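Local coordinates for protein tRNA-5-methyluridine(54) 2-sulfurtransferase (Pyrococcus horikoshii OT3, PDB 5MKP) that uses a [4Fe-4S] cluster for the ATP-dependent 2-thiolation of 5-methyluridine 54 in the T loop of tRNAs, a modification that stabilises tRNAs at high temperature, at residues D50-V55 with N149-I154. Sequence-based numbering, arbitrary orientation.
Sequences DERILV and NGFDAI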
ATOM      1  N   ASP A  50      14.543   7.140  12.885  1.00 84.70           N
ATOM      2  CA  ASP A  50      15.051   8.459  12.487  1.00 85.45           C
ATOM      3  C   ASP A  50      14.352   8.947  11.193  1.00 85.28           C
ATOM      4  O   ASP A  50      14.335  10.155  10.930  1.00 84.90           O
ATOM      5  CB  ASP A  50      16.595   8.434  12.306  1.00 90.08           C
ATOM      6  CG  ASP A  50      17.101   7.620  11.109  1.00107.35           C
ATOM      7  OD1 ASP A  50      17.134   8.172   9.979  1.00108.41           O
ATOM      8  OD2 ASP A  50      17.495   6.446  11.308  1.00114.67           O
ATOM      9  N   GLU A  51      13.801   8.004  10.384  1.00 78.14           N
ATOM     10  CA  GLU A  51      13.172   8.293   9.089  1.00 75.78           C
ATOM     11  C   GLU A  51      11.801   8.975   9.127  1.00 77.01           C
ATOM     12  O   GLU A  51      10.965   8.687   9.986  1.00 75.47           O
ATOM     13  CB  GLU A  51      13.070   7.025   8.238  1.00 76.17           C
ATOM     14  CG  GLU A  51      14.349   6.682   7.498  1.00 84.57           C
ATOM     15  CD  GLU A  51      14.279   5.406   6.682  1.00 94.49           C
ATOM     16  OE1 GLU A  51      13.918   4.354   7.260  1.00 70.41           O
ATOM     17  OE2 GLU A  51      14.612   5.449   5.475  1.00 91.61           O
ATOM     18  N   ARG A  52      11.589   9.877   8.150  1.00 72.29           N
ATOM     19  CA  ARG A  52      10.339  10.584   7.894  1.00 70.17           C
ATOM     20  C   ARG A  52       9.617   9.729   6.840  1.00 69.45           C
ATOM     21  O   ARG A  52      10.048   9.658   5.678  1.00 67.90           O
ATOM     22  CB  ARG A  52      10.603  12.007   7.373  1.00 71.14           C
ATOM     23  CG  ARG A  52      10.487  13.060   8.447  1.00 85.86           C
ATOM     24  CD  ARG A  52      10.580  14.461   7.888  1.00 98.16           C
ATOM     25  NE  ARG A  52       9.294  14.958   7.390  1.00100.15           N
ATOM     26  CZ  ARG A  52       9.125  15.536   6.204  1.00107.34           C
ATOM     27  NH1 ARG A  52       7.932  15.995   5.847  1.00 86.60           N
ATOM     28  NH2 ARG A  52      10.148  15.666   5.368  1.00 94.82           N
ATOM     29  N   ILE A  53       8.558   9.032   7.282  1.00 63.05           N
ATOM     30  CA  ILE A  53       7.789   8.084   6.484  1.00 61.48           C
ATOM     31  C   ILE A  53       6.475   8.673   5.950  1.00 63.83           C
ATOM     32  O   ILE A  53       5.742   9.306   6.697  1.00 62.43           O
ATOM     33  CB  ILE A  53       7.567   6.762   7.306  1.00 63.87           C
ATOM     34  CG1 ILE A  53       8.886   6.290   7.989  1.00 65.15           C
ATOM     35  CG2 ILE A  53       6.978   5.653   6.442  1.00 62.33           C
ATOM     36  CD1 ILE A  53       8.747   5.479   9.253  1.00 64.69           C
ATOM     37  N   LEU A  54       6.184   8.447   4.656  1.00 60.82           N
ATOM     38  CA  LEU A  54       4.926   8.852   4.028  1.00 59.46           C
ATOM     39  C   LEU A  54       4.074   7.603   3.848  1.00 62.78           C
ATOM     40  O   LEU A  54       4.533   6.616   3.267  1.00 61.94           O
ATOM     41  CB  LEU A  54       5.133   9.546   2.673  1.00 59.36           C
ATOM     42  CG  LEU A  54       3.869  10.099   1.982  1.00 62.80           C
ATOM     43  CD1 LEU A  54       3.391  11.398   2.645  1.00 62.63           C
ATOM     44  CD2 LEU A  54       4.111  10.320   0.484  1.00 63.41           C
ATOM     45  N   VAL A  55       2.854   7.624   4.386  1.00 58.93           N
ATOM     46  CA  VAL A  55       1.953   6.491   4.235  1.00 57.40           C
ATOM     47  C   VAL A  55       0.934   6.877   3.168  1.00 60.62           C
ATOM     48  O   VAL A  55       0.243   7.879   3.319  1.00 58.89           O
ATOM     49  CB  VAL A  55       1.290   6.037   5.569  1.00 60.54           C
ATOM     50  CG1 VAL A  55       0.404   4.816   5.357  1.00 60.09           C
ATOM     51  CG2 VAL A  55       2.329   5.756   6.647  1.00 60.80           C
ATOM     52  N   ASN A 149       9.091  16.432  -1.022  1.00 62.30           N
ATOM     53  CA  ASN A 149       8.976  16.868   0.376  1.00 62.00           C
ATOM     54  C   ASN A 149      10.021  16.244   1.294  1.00 66.04           C
ATOM     55  O   ASN A 149       9.884  16.302   2.509  1.00 64.44           O
ATOM     56  CB  ASN A 149       7.556  16.645   0.892  1.00 59.50           C
ATOM     57  CG  ASN A 149       6.612  17.652   0.332  1.00 70.35           C
ATOM     58  OD1 ASN A 149       6.568  18.798   0.780  1.00 62.41           O
ATOM     59  ND2 ASN A 149       5.918  17.280  -0.722  1.00 59.54           N
ATOM     60  N   GLY A 150      11.043  15.639   0.701  1.00 65.33           N
ATOM     61  CA  GLY A 150      12.161  15.053   1.429  1.00 66.73           C
ATOM     62  C   GLY A 150      11.833  13.946   2.404  1.00 70.97           C
ATOM     63  O   GLY A 150      12.507  13.818   3.435  1.00 72.25           O
ATOM     64  N   PHE A 151      10.804  13.126   2.080  1.00 64.32           N
ATOM     65  CA  PHE A 151      10.458  11.959   2.875  1.00 62.06           C
ATOM     66  C   PHE A 151      11.502  10.928   2.523  1.00 67.90           C
ATOM     67  O   PHE A 151      12.009  10.930   1.399  1.00 68.31           O
ATOM     68  CB  PHE A 151       9.056  11.446   2.532  1.00 61.72           C
ATOM     69  CG  PHE A 151       7.948  12.256   3.159  1.00 62.25           C
ATOM     70  CD1 PHE A 151       7.541  12.012   4.465  1.00 64.00           C
ATOM     71  CD2 PHE A 151       7.321  13.275   2.448  1.00 63.81           C
ATOM     72  CE1 PHE A 151       6.528  12.774   5.052  1.00 63.95           C
ATOM     73  CE2 PHE A 151       6.287  14.020   3.027  1.00 65.64           C
ATOM     74  CZ  PHE A 151       5.888  13.752   4.319  1.00 63.28           C
ATOM     75  N   ASP A 152      11.859  10.079   3.481  1.00 65.01           N
ATOM     76  CA  ASP A 152      12.907   9.091   3.285  1.00 65.17           C
ATOM     77  C   ASP A 152      12.391   7.761   2.809  1.00 67.89           C
ATOM     78  O   ASP A 152      13.153   6.970   2.244  1.00 69.47           O
ATOM     79  CB  ASP A 152      13.683   8.907   4.590  1.00 68.04           C
ATOM     80  CG  ASP A 152      14.372  10.162   5.046  1.00 80.02           C
ATOM     81  OD1 ASP A 152      15.454  10.476   4.497  1.00 82.44           O
ATOM     82  OD2 ASP A 152      13.833  10.835   5.950  1.00 85.90           O
ATOM     83  N   ALA A 153      11.119   7.480   3.084  1.00 61.20           N
ATOM     84  CA  ALA A 153      10.499   6.212   2.753  1.00 58.26           C
ATOM     85  C   ALA A 153       9.012   6.377   2.550  1.00 60.62           C
ATOM     86  O   ALA A 153       8.393   7.267   3.164  1.00 59.59           O
ATOM     87  CB  ALA A 153      10.753   5.214   3.875  1.00 58.63           C
ATOM     88  N   ILE A 154       8.435   5.488   1.698  1.00 56.17           N
ATOM     89  CA  ILE A 154       7.002   5.376   1.444  1.00 54.77           C
ATOM     90  C   ILE A 154       6.563   4.024   1.983  1.00 61.14           C
ATOM     91  O   ILE A 154       7.173   3.019   1.654  1.00 62.05           O
ATOM     92  CB  ILE A 154       6.569   5.532  -0.044  1.00 56.57           C
ATOM     93  CG1 ILE A 154       7.003   6.852  -0.649  1.00 57.04           C
ATOM     94  CG2 ILE A 154       5.061   5.395  -0.166  1.00 56.37           C
ATOM     95  CD1 ILE A 154       7.066   6.816  -2.202  1.00 63.16           C
TER
HETATM   96  O   HOH W   1      16.263  10.941   8.166  1.00 86.02           O
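The ring of F151 is sandwiched between R52 and L54. The guanidinium of R52 stacks on one face in a cation-pi contact, CZ lying 4.2 Å from the F151 ring centroid and the planes tilted by 30°. Against the opposite face L54 sets CD1, 4.0 Å from the F151 ring centroid, in a CH-pi contact; with CG of L54 anti to the backbone N (chi1 -176°), chi2 near 76° turns this methyl over the ring. Replacing F151 by alanine is likely to open a gap beside L54 and strip the guanidinium of its stacking face, though N149 and E78 would still hold it.

Polar contacts complete the grip on R52. R52 NH2 reaches the carbonyl O of N149 at 2.9 Å, close to the guanidinium plane, while NH1 forms a salt bridge with E78 on strand 76-83. D152 grips the R52 backbone twice: its N donates to R52 O (2.9 Å), and OD2, on its anti side, accepts the N-H of R52 (R52 N to D152 OD2 3.3 Å).

Beyond this, L54 N donates to A153 O (2.9 Å), pairing parallel strands 52-56 and 153-155. They are neighbouring central strands of the Rossmann-like PP-loop (ATP pyrophosphatase) domain; the second follows helix 130-148, which ends in a Schellman motif with G150 at C-prime, and ATP-binding A56 lies close to I154.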